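PDB 3DZM: hypothetical conserved protein from Thermus thermophilus, which is of unknown function but forms a calcium-binding beta-barrel in the outer membrane, where it is a major protein. Local coordinates for residues Y162-F167 / D192-V197; Q128-N133 / F167-E172; G79-L84 / N110-G115. All coordinates share one frame; numbering follows the deposited sequence.

Contact 1. Residues Y162-F167 / D192-V197; sequences YFQACF and DVNKFV. With C8E ((hydroxyethyloxy)tri(ethyloxy)octane), chain F.
The ring of Phe167 meets both Val193 and Val197 on one side of its plane, each in a different way. Val193 and Phe167 run past each other in opposite directions, and CG1 of Val193 rests over the ring face in a CH-pi contact, 4.1 Å from the ring centroid and 26° off the normal. Its closest ring atom is Phe167 CD2, at 3.7 Å. Val197 approaches obliquely, tip to tip with Phe167, its CG1 3.7 Å from Phe167 CE1. In Phe167, chi1 of -71° sets CG anti to the carbonyl carbon, beside the backbone N. The amide of Asn194 is set at the ring edge near CZ; the two side chains cross at about a right angle, with their planes 56° apart.

Here a break in the long barrel strand 151-172 meets the helix 190-196, which belongs to the excursion leading from that strand to the final strand 202-213. The disulfide between Cys166 and Cys184 ties the same region to the end of the neighbouring strand 178-183. Val197, the first residue past the helix, also touches Ile130 and Phe112, so the apolar cluster reaches the barrel wall. On the segment 162-167, Gln164 projects toward Asn194 with its chain extended beyond CG. A detergent chain is modelled alongside Gln164 and on beside Phe163, whose CD1 lies 4.2 Å from C11 of the detergent; its placement next to Asn194 is doubtful.

Contact 2. Residues Q128-N133 / F167-E172; sequences QTISSN and FTRVEE
Thr129 and Val170 form a hydrogen-bonded pair of the antiparallel strands 128-133 and 167-172, in which Val170 N reaches Thr129 O at 2.8 Å and Thr129 N returns to Val170 O. Ser131 and Thr168 form the next; Thr168 N to Ser131 O is 2.9 Å, whereas the return bond from Ser131 N to Thr168 O is weak, bent to 122° at the hydrogen. CA-H...O contacts fill the intervening positions, among them Ile130 CA to Thr168 O at 3.3 Å.

Apolar contact centres on Ile130. Its CG1 is anti to the backbone N (chi1 -172°), and CD1 beyond it lies 3.8 Å from Phe167 CB. Two residues on, Ser132 CB packs 3.9 Å from Phe167 CD1, while Ser132 OG is hydrogen-bonded to Cys166 O.

Among the polar chains, Gln128 lies beside Glu171, pointing the same way, with amide and carboxylate planes only 7° apart. Arg169 borders the apolar group, its NE 4.3 Å from Ile130 CD1.

From Gln128 and Glu171 the contact thus runs through Arg169 to the apolar pair Ile130 and Phe167, which meet Val193 of the helix 190-196, so this beta hairpin turns from polar and charged to apolar where the helix packs on it.

Contact 3. Residues G79-L84 / N110-G115; sequences GQNVTL and NFFSGG. With C8E ((hydroxyethyloxy)tri(ethyloxy)octane), chain E.
Asn110 lays its side chain across those of Asn81 and Thr83 and is bonded to both. Its CG is anti to the backbone N (chi1 -163°). ND2 donates to Asn81 OD1 at 2.8 Å. The acceptor lies close to the amide plane of Asn110, but ND2 stands above the carbonyl plane of Asn81, the two amide planes being 51° apart. The other branch, OD1, accepts from Thr83 OG1 at 2.8 Å, so both ends of the buried amide are engaged. Asn81 OD1 also lies at the edge of the Phe112 ring, near its plane, while Asn81 ND2 donates a nearly straight bond of 2.8 Å to O21 of a detergent.

These residues line the inner face of a beta hairpin in the barrel wall, strands 76-90 and 100-117, in which the segments 79-84 and 110-115 run antiparallel, their directions 171° apart. Paired backbone bonds link Gln80 with Ser113 and Val82 with Phe111; Phe111 N to Val82 O is 2.6 Å. On the other face Val82, Leu84 and Phe111 form an apolar patch, probably facing lipid, in which Leu84 CD1 comes to 4.3 Å from Phe111 CE2 at the ring edge. Toward the calcium site, Gly79 and Gly114 have no side chains between them, and their CA atoms approach to 3.9 Å.

How the contacts relate
Along the chain contact 3 comes first and closes before the others open, whereas contacts 1 and 2 interleave and share Phe167. All three reach one antiparallel sheet, curled into the barrel, whose strands 76-90, 100-117, 127-148 and 151-172 follow in sequence and in space. Contacts 2 and 3 have centres 11 Å apart and are joined by the bonding of strand 100-117 to 127-148, with Ile130 N 2.8 Å from Gly114 O. Contact 1, about 11 Å from contact 2 and 13 Å from contact 3, brings in the helix 190-196. The residue after this helix, Val197, lies about 4 Å from the side chain of the calcium ligand Leu54, so contact 1 joins the sheet near the metal site.

Contact 1. Residues Y162-F167 / D192-V197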
loop_
_atom_site.group_PDB
_atom_site.type_symbol
_atom_site.label_atom_id
_atom_site.label_comp_id
_atom_site.label_asym_id
_atom_site.label_seq_id
_atom_site.Cartn_x
_atom_site.Cartn_y
_atom_site.Cartn_z
ATOM N N TYR A 162 -9.765 1.601 1.078
ATOM C CA TYR A 162 -9.536 2.951 0.537
ATOM C C TYR A 162 -10.701 3.532 -0.260
ATOM O O TYR A 162 -11.290 2.879 -1.117
ATOM C CB TYR A 162 -8.271 2.980 -0.321
ATOM C CG TYR A 162 -7.001 2.804 0.481
ATOM C CD1 TYR A 162 -6.385 3.896 1.077
ATOM C CD2 TYR A 162 -6.430 1.544 0.667
ATOM C CE1 TYR A 162 -5.232 3.749 1.806
ATOM C CE2 TYR A 162 -5.262 1.390 1.403
ATOM C CZ TYR A 162 -4.675 2.499 1.967
ATOM O OH TYR A 162 -3.529 2.390 2.694
ATOM N N PHE A 163 -11.031 4.775 0.044
ATOM C CA PHE A 163 -12.028 5.534 -0.704
ATOM C C PHE A 163 -11.493 5.997 -2.060
ATOM O O PHE A 163 -10.398 6.544 -2.162
ATOM C CB PHE A 163 -12.464 6.750 0.120
ATOM C CG PHE A 163 -13.073 6.393 1.420
ATOM C CD1 PHE A 163 -14.436 6.099 1.508
ATOM C CD2 PHE A 163 -12.297 6.310 2.561
ATOM C CE1 PHE A 163 -15.019 5.750 2.725
ATOM C CE2 PHE A 163 -12.878 5.939 3.804
ATOM C CZ PHE A 163 -14.230 5.666 3.881
ATOM N N GLN A 164 -12.276 5.789 -3.100
ATOM C CA GLN A 164 -11.915 6.283 -4.415
ATOM C C GLN A 164 -11.685 7.791 -4.394
ATOM O O GLN A 164 -12.420 8.553 -3.759
ATOM C CB GLN A 164 -12.977 5.930 -5.466
ATOM C CG GLN A 164 -14.339 6.473 -5.121
ATOM C CD GLN A 164 -15.460 6.107 -6.103
ATOM O OE1 GLN A 164 -15.481 5.024 -6.681
ATOM N NE2 GLN A 164 -16.427 7.022 -6.253
ATOM N N ALA A 165 -10.645 8.187 -5.114
ATOM C CA ALA A 165 -10.208 9.551 -5.206
ATOM C C ALA A 165 -10.035 9.938 -6.672
ATOM O O ALA A 165 -10.332 9.163 -7.569
ATOM C CB ALA A 165 -8.913 9.661 -4.512
ATOM N N CYS A 166 -9.531 11.138 -6.920
ATOM C CA CYS A 166 -9.253 11.561 -8.285
ATOM C C CYS A 166 -8.070 10.776 -8.854
ATOM O O CYS A 166 -7.240 10.270 -8.100
ATOM C CB CYS A 166 -8.983 13.075 -8.329
ATOM S SG CYS A 166 -10.452 14.090 -8.102
ATOM N N PHE A 167 -8.011 10.668 -10.177
ATOM C CA PHE A 167 -6.847 10.123 -10.884
ATOM C C PHE A 167 -6.137 11.197 -11.689
ATOM O O PHE A 167 -6.785 12.048 -12.270
ATOM C CB PHE A 167 -7.280 9.067 -11.875
ATOM C CG PHE A 167 -7.743 7.822 -11.251
ATOM C CD1 PHE A 167 -6.835 6.925 -10.719
ATOM C CD2 PHE A 167 -9.084 7.535 -11.188
ATOM C CE1 PHE A 167 -7.268 5.758 -10.153
ATOM C CE2 PHE A 167 -9.523 6.370 -10.613
ATOM C CZ PHE A 167 -8.615 5.481 -10.108
ATOM N N ASP A 192 -15.195 4.167 -15.979
ATOM C CA ASP A 192 -14.355 3.382 -16.870
ATOM C C ASP A 192 -12.911 3.395 -16.391
ATOM O O ASP A 192 -12.321 2.338 -16.160
ATOM C CB ASP A 192 -14.478 3.881 -18.301
ATOM C CG ASP A 192 -15.885 3.706 -18.854
ATOM O OD1 ASP A 192 -16.648 2.866 -18.304
ATOM O OD2 ASP A 192 -16.220 4.398 -19.843
ATOM N N VAL A 193 -12.349 4.585 -16.197
ATOM C CA VAL A 193 -10.995 4.677 -15.667
ATOM C C VAL A 193 -10.836 3.807 -14.425
ATOM O O VAL A 193 -9.854 3.086 -14.279
ATOM C CB VAL A 193 -10.610 6.105 -15.286
ATOM C CG1 VAL A 193 -9.238 6.098 -14.620
ATOM C CG2 VAL A 193 -10.591 6.996 -16.512
ATOM N N ASN A 194 -11.818 3.876 -13.537
ATOM C CA ASN A 194 -11.724 3.172 -12.274
ATOM C C ASN A 194 -11.778 1.647 -12.388
ATOM O O ASN A 194 -11.190 0.954 -11.569
ATOM C CB ASN A 194 -12.752 3.704 -11.274
ATOM C CG ASN A 194 -12.460 3.272 -9.845
ATOM O OD1 ASN A 194 -11.394 2.754 -9.539
ATOM N ND2 ASN A 194 -13.411 3.502 -8.964
ATOM N N LYS A 195 -12.468 1.126 -13.399
ATOM C CA LYS A 195 -12.553 -0.319 -13.610
ATOM C C LYS A 195 -11.237 -0.868 -14.141
ATOM O O LYS A 195 -10.916 -2.036 -13.948
ATOM C CB LYS A 195 -13.675 -0.666 -14.598
ATOM C CG LYS A 195 -14.993 -1.071 -13.956
ATOM C CD LYS A 195 -16.103 -1.239 -15.007
ATOM C CE LYS A 195 -15.720 -2.282 -16.057
ATOM N NZ LYS A 195 -16.773 -2.505 -17.101
ATOM N N PHE A 196 -10.494 -0.011 -14.830
ATOM C CA PHE A 196 -9.321 -0.416 -15.567
ATOM C C PHE A 196 -8.097 -0.254 -14.678
ATOM O O PHE A 196 -7.176 -1.061 -14.716
ATOM C CB PHE A 196 -9.209 0.493 -16.780
ATOM C CG PHE A 196 -8.067 0.168 -17.696
ATOM C CD1 PHE A 196 -7.551 -1.113 -17.762
ATOM C CD2 PHE A 196 -7.542 1.139 -18.533
ATOM C CE1 PHE A 196 -6.513 -1.417 -18.626
ATOM C CE2 PHE A 196 -6.504 0.833 -19.416
ATOM C CZ PHE A 196 -5.987 -0.443 -19.456
ATOM N N VAL A 197 -8.082 0.820 -13.893
ATOM C CA VAL A 197 -6.948 1.138 -13.046
ATOM C C VAL A 197 -7.075 0.404 -11.717
ATOM O O VAL A 197 -8.108 0.441 -11.033
ATOM C CB VAL A 197 -6.770 2.687 -12.801
ATOM C CG1 VAL A 197 -5.537 2.996 -11.894
ATOM C CG2 VAL A 197 -6.679 3.442 -14.102
HETATM C C1 C8E F . -12.986 -0.498 7.126
HETATM C C2 C8E F . -14.482 -0.126 7.011
HETATM C C3 C8E F . -14.887 0.941 5.967
HETATM C C4 C8E F . -16.233 0.635 5.287
HETATM C C5 C8E F . -16.223 0.555 3.741
HETATM C C6 C8E F . -17.567 0.847 3.037
HETATM C C7 C8E F . -17.420 1.398 1.607
HETATM C C8 C8E F . -18.523 2.380 1.163
HETATM O O9 C8E F . -18.040 3.489 0.404
HETATM C C10 C8E F . -17.363 3.135 -0.801
HETATM C C11 C8E F . -16.693 4.313 -1.549
HETATM O O12 C8E F . -15.516 3.932 -2.280
HETATM C C13 C8E F . -15.655 3.842 -3.697
HETATM C C14 C8E F . -14.939 2.625 -4.314
HETATM O O15 C8E F . -13.859 3.022 -5.156
HETATM C C16 C8E F . -13.652 2.288 -6.361
HETATM C C17 C8E F . -12.597 1.179 -6.225
HETATM O O18 C8E F . -12.178 0.601 -7.457
HETATM C C19 C8E F . -10.773 0.731 -7.659
HETATM C C20 C8E F . -10.235 0.088 -8.949
HETATM O O21 C8E F . -9.692 1.075 -9.820
#

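Contact 2. Residues Q128-N133 / F167-E172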
loop_
_atom_site.group_PDB
_atom_site.type_symbol
_atom_site.label_atom_id
_atom_site.label_comp_id
_atom_site.label_asym_id
_atom_site.label_seq_id
_atom_site.Cartn_x
_atom_site.Cartn_y
_atom_site.Cartn_z
ATOM N N GLN A 128 3.386 6.415 -20.111
ATOM C CA GLN A 128 2.146 6.914 -19.558
ATOM C C GLN A 128 2.002 6.521 -18.081
ATOM O O GLN A 128 2.314 5.393 -17.692
ATOM C CB GLN A 128 0.992 6.414 -20.385
ATOM C CG GLN A 128 -0.005 7.473 -20.652
ATOM C CD GLN A 128 -0.887 7.105 -21.781
ATOM O OE1 GLN A 128 -0.832 7.727 -22.838
ATOM N NE2 GLN A 128 -1.700 6.059 -21.592
ATOM N N THR A 129 1.565 7.466 -17.258
ATOM C CA THR A 129 1.550 7.251 -15.820
ATOM C C THR A 129 0.266 7.746 -15.233
ATOM O O THR A 129 -0.173 8.814 -15.556
ATOM C CB THR A 129 2.703 8.009 -15.140
ATOM O OG1 THR A 129 3.948 7.508 -15.624
ATOM C CG2 THR A 129 2.669 7.830 -13.634
ATOM N N ILE A 130 -0.336 6.962 -14.362
ATOM C CA ILE A 130 -1.516 7.391 -13.625
ATOM C C ILE A 130 -1.251 7.383 -12.104
ATOM O O ILE A 130 -0.388 6.680 -11.620
ATOM C CB ILE A 130 -2.721 6.525 -14.005
ATOM C CG1 ILE A 130 -4.009 7.083 -13.401
ATOM C CG2 ILE A 130 -2.471 5.062 -13.625
ATOM C CD1 ILE A 130 -5.199 6.966 -14.323
ATOM N N SER A 131 -1.980 8.205 -11.364
ATOM C CA SER A 131 -1.748 8.438 -9.927
ATOM C C SER A 131 -3.068 8.657 -9.168
ATOM O O SER A 131 -4.033 9.206 -9.712
ATOM C CB SER A 131 -0.878 9.671 -9.735
ATOM O OG SER A 131 0.481 9.302 -9.798
ATOM N N SER A 132 -3.107 8.211 -7.918
ATOM C CA SER A 132 -4.230 8.481 -7.045
ATOM C C SER A 132 -3.745 8.546 -5.619
ATOM O O SER A 132 -3.015 7.677 -5.185
ATOM C CB SER A 132 -5.300 7.398 -7.194
ATOM O OG SER A 132 -6.565 7.875 -6.784
ATOM N N ASN A 133 -4.143 9.580 -4.889
ATOM C CA ASN A 133 -3.841 9.653 -3.459
ATOM C C ASN A 133 -5.085 9.415 -2.650
ATOM O O ASN A 133 -6.039 10.173 -2.775
ATOM C CB ASN A 133 -3.281 11.007 -3.086
ATOM C CG ASN A 133 -2.056 11.361 -3.874
ATOM O OD1 ASN A 133 -1.503 10.536 -4.583
ATOM N ND2 ASN A 133 -1.641 12.604 -3.774
ATOM N N PHE A 167 -8.011 10.668 -10.177
ATOM C CA PHE A 167 -6.847 10.123 -10.884
ATOM C C PHE A 167 -6.137 11.197 -11.689
ATOM O O PHE A 167 -6.785 12.048 -12.270
ATOM C CB PHE A 167 -7.280 9.067 -11.875
ATOM C CG PHE A 167 -7.743 7.822 -11.251
ATOM C CD1 PHE A 167 -6.835 6.925 -10.719
ATOM C CD2 PHE A 167 -9.084 7.535 -11.188
ATOM C CE1 PHE A 167 -7.268 5.758 -10.153
ATOM C CE2 PHE A 167 -9.523 6.370 -10.613
ATOM C CZ PHE A 167 -8.615 5.481 -10.108
ATOM N N THR A 168 -4.813 11.135 -11.757
ATOM C CA THR A 168 -4.048 12.089 -12.555
ATOM C C THR A 168 -3.196 11.339 -13.563
ATOM O O THR A 168 -2.361 10.552 -13.169
ATOM C CB THR A 168 -3.146 12.883 -11.654
ATOM O OG1 THR A 168 -3.958 13.616 -10.740
ATOM C CG2 THR A 168 -2.306 13.842 -12.435
ATOM N N ARG A 169 -3.423 11.572 -14.854
ATOM C CA ARG A 169 -2.641 10.949 -15.943
ATOM C C ARG A 169 -1.528 11.897 -16.475
ATOM O O ARG A 169 -1.726 13.093 -16.630
ATOM C CB ARG A 169 -3.581 10.430 -17.077
ATOM C CG ARG A 169 -3.091 9.179 -17.901
ATOM C CD ARG A 169 -4.249 8.160 -18.360
ATOM N NE ARG A 169 -3.805 6.734 -18.371
ATOM C CZ ARG A 169 -4.543 5.630 -18.610
ATOM N NH1 ARG A 169 -5.863 5.658 -18.893
ATOM N NH2 ARG A 169 -3.919 4.462 -18.549
ATOM N N VAL A 170 -0.343 11.358 -16.718
ATOM C CA VAL A 170 0.725 12.101 -17.384
ATOM C C VAL A 170 1.289 11.272 -18.524
ATOM O O VAL A 170 1.860 10.213 -18.276
ATOM C CB VAL A 170 1.896 12.492 -16.414
ATOM C CG1 VAL A 170 2.923 13.316 -17.149
ATOM C CG2 VAL A 170 1.378 13.303 -15.319
ATOM N N GLU A 171 1.120 11.747 -19.760
ATOM C CA GLU A 171 1.788 11.168 -20.933
ATOM C C GLU A 171 3.069 11.949 -21.209
ATOM O O GLU A 171 3.091 13.154 -21.039
ATOM C CB GLU A 171 0.906 11.249 -22.181
ATOM C CG GLU A 171 -0.611 11.170 -21.994
ATOM C CD GLU A 171 -1.366 11.329 -23.339
ATOM O OE1 GLU A 171 -1.055 12.280 -24.097
ATOM O OE2 GLU A 171 -2.268 10.510 -23.646
ATOM N N GLU A 172 4.127 11.279 -21.647
ATOM C CA GLU A 172 5.338 11.967 -22.111
ATOM C C GLU A 172 5.758 11.469 -23.481
ATOM O O GLU A 172 5.905 10.273 -23.671
ATOM C CB GLU A 172 6.479 11.732 -21.136
ATOM C CG GLU A 172 7.817 12.292 -21.573
ATOM C CD GLU A 172 8.799 12.405 -20.402
ATOM O OE1 GLU A 172 8.587 11.723 -19.369
ATOM O OE2 GLU A 172 9.781 13.176 -20.500
#

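Contact 3. Residues G79-L84 / N110-G115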
loop_
_atom_site.group_PDB
_atom_site.type_symbol
_atom_site.label_atom_id
_atom_site.label_comp_id
_atom_site.label_asym_id
_atom_site.label_seq_id
_atom_site.Cartn_x
_atom_site.Cartn_y
_atom_site.Cartn_z
ATOM N N GLY A 79 3.882 -0.598 -11.193
ATOM C CA GLY A 79 2.956 0.026 -10.261
ATOM C C GLY A 79 3.508 0.023 -8.864
ATOM O O GLY A 79 4.267 -0.854 -8.509
ATOM N N GLN A 80 3.159 1.012 -8.057
ATOM C CA GLN A 80 3.580 0.964 -6.664
ATOM C C GLN A 80 2.574 1.621 -5.723
ATOM O O GLN A 80 1.744 2.423 -6.179
ATOM C CB GLN A 80 4.937 1.599 -6.513
ATOM C CG GLN A 80 4.974 2.985 -7.061
ATOM C CD GLN A 80 6.246 3.692 -6.716
ATOM O OE1 GLN A 80 7.300 3.319 -7.186
ATOM N NE2 GLN A 80 6.155 4.723 -5.888
ATOM N N ASN A 81 2.630 1.242 -4.434
ATOM C CA ASN A 81 1.885 1.933 -3.366
ATOM C C ASN A 81 2.841 2.347 -2.308
ATOM O O ASN A 81 3.673 1.535 -1.885
ATOM C CB ASN A 81 0.795 1.070 -2.742
ATOM C CG ASN A 81 -0.340 0.816 -3.684
ATOM O OD1 ASN A 81 -1.019 1.729 -4.106
ATOM N ND2 ASN A 81 -0.556 -0.422 -4.018
ATOM N N VAL A 82 2.751 3.618 -1.913
ATOM C CA VAL A 82 3.425 4.122 -0.728
ATOM C C VAL A 82 2.307 4.488 0.254
ATOM O O VAL A 82 1.374 5.187 -0.096
ATOM C CB VAL A 82 4.373 5.324 -1.039
ATOM C CG1 VAL A 82 5.029 5.852 0.242
ATOM C CG2 VAL A 82 5.416 4.908 -2.016
ATOM N N THR A 83 2.403 3.983 1.475
ATOM C CA THR A 83 1.309 4.007 2.428
ATOM C C THR A 83 1.786 4.524 3.765
ATOM O O THR A 83 2.639 3.901 4.414
ATOM C CB THR A 83 0.800 2.593 2.686
ATOM O OG1 THR A 83 0.699 1.876 1.448
ATOM C CG2 THR A 83 -0.548 2.627 3.410
ATOM N N LEU A 84 1.236 5.664 4.175
ATOM C CA LEU A 84 1.500 6.222 5.496
ATOM C C LEU A 84 0.360 5.799 6.355
ATOM O O LEU A 84 -0.800 5.910 5.972
ATOM C CB LEU A 84 1.579 7.738 5.443
ATOM C CG LEU A 84 2.982 8.213 5.101
ATOM C CD1 LEU A 84 3.305 7.760 3.714
ATOM C CD2 LEU A 84 3.081 9.698 5.191
ATOM N N ASN A 110 -2.495 6.648 1.233
ATOM C CA ASN A 110 -1.762 5.960 0.181
ATOM C C ASN A 110 -1.437 6.787 -1.048
ATOM O O ASN A 110 -2.273 7.540 -1.579
ATOM C CB ASN A 110 -2.561 4.760 -0.274
ATOM C CG ASN A 110 -1.729 3.772 -1.047
ATOM O OD1 ASN A 110 -0.896 3.081 -0.487
ATOM N ND2 ASN A 110 -1.975 3.675 -2.331
ATOM N N PHE A 111 -0.214 6.614 -1.523
ATOM C CA PHE A 111 0.195 7.179 -2.811
ATOM C C PHE A 111 0.354 6.068 -3.830
ATOM O O PHE A 111 1.322 5.332 -3.819
ATOM C CB PHE A 111 1.434 8.087 -2.633
ATOM C CG PHE A 111 1.212 9.132 -1.617
ATOM C CD1 PHE A 111 0.687 10.367 -1.982
ATOM C CD2 PHE A 111 1.357 8.831 -0.261
ATOM C CE1 PHE A 111 0.407 11.321 -1.009
ATOM C CE2 PHE A 111 1.058 9.777 0.715
ATOM C CZ PHE A 111 0.586 11.019 0.347
ATOM N N PHE A 112 -0.655 5.920 -4.676
ATOM C CA PHE A 112 -0.623 4.967 -5.776
ATOM C C PHE A 112 -0.106 5.582 -7.065
ATOM O O PHE A 112 -0.410 6.715 -7.390
ATOM C CB PHE A 112 -2.020 4.392 -6.047
ATOM C CG PHE A 112 -2.126 3.686 -7.382
ATOM C CD1 PHE A 112 -1.719 2.378 -7.519
ATOM C CD2 PHE A 112 -2.587 4.353 -8.506
ATOM C CE1 PHE A 112 -1.804 1.731 -8.725
ATOM C CE2 PHE A 112 -2.672 3.705 -9.744
ATOM C CZ PHE A 112 -2.278 2.393 -9.848
ATOM N N SER A 113 0.653 4.800 -7.809
ATOM C CA SER A 113 1.094 5.197 -9.143
ATOM C C SER A 113 1.618 4.046 -10.003
ATOM O O SER A 113 2.302 3.156 -9.533
ATOM C CB SER A 113 2.146 6.303 -9.065
ATOM O OG SER A 113 3.331 5.832 -8.460
ATOM N N GLY A 114 1.282 4.068 -11.279
ATOM C CA GLY A 114 1.913 3.171 -12.227
ATOM C C GLY A 114 1.563 3.550 -13.642
ATOM O O GLY A 114 1.123 4.655 -13.910
ATOM N N GLY A 115 1.741 2.610 -14.548
ATOM C CA GLY A 115 1.456 2.810 -15.955
ATOM C C GLY A 115 2.376 1.918 -16.760
ATOM O O GLY A 115 2.806 0.871 -16.276
HETATM C C1 C8E E . -10.348 -10.657 2.092
HETATM C C2 C8E E . -10.844 -9.218 1.892
HETATM C C3 C8E E . -11.174 -8.873 0.434
HETATM C C4 C8E E . -12.677 -8.634 0.216
HETATM C C5 C8E E . -13.015 -7.760 -0.998
HETATM C C6 C8E E . -13.526 -8.503 -2.243
HETATM C C7 C8E E . -12.539 -8.451 -3.415
HETATM C C8 C8E E . -11.395 -7.472 -3.127
HETATM O O9 C8E E . -10.849 -6.828 -4.273
HETATM C C10 C8E E . -11.150 -5.439 -4.294
HETATM C C11 C8E E . -10.144 -4.625 -5.109
HETATM O O12 C8E E . -9.140 -4.083 -4.273
HETATM C C13 C8E E . -7.968 -3.722 -4.989
HETATM C C14 C8E E . -6.701 -3.819 -4.134
HETATM O O15 C8E E . -5.754 -4.655 -4.776
HETATM C C16 C8E E . -4.657 -4.990 -3.952
HETATM C C17 C8E E . -3.727 -3.785 -3.799
HETATM O O18 C8E E . -2.707 -3.781 -4.783
HETATM C C19 C8E E . -3.144 -3.266 -6.018
HETATM C C20 C8E E . -3.640 -1.846 -5.769
HETATM O O21 C8E E . -2.577 -0.938 -5.863
#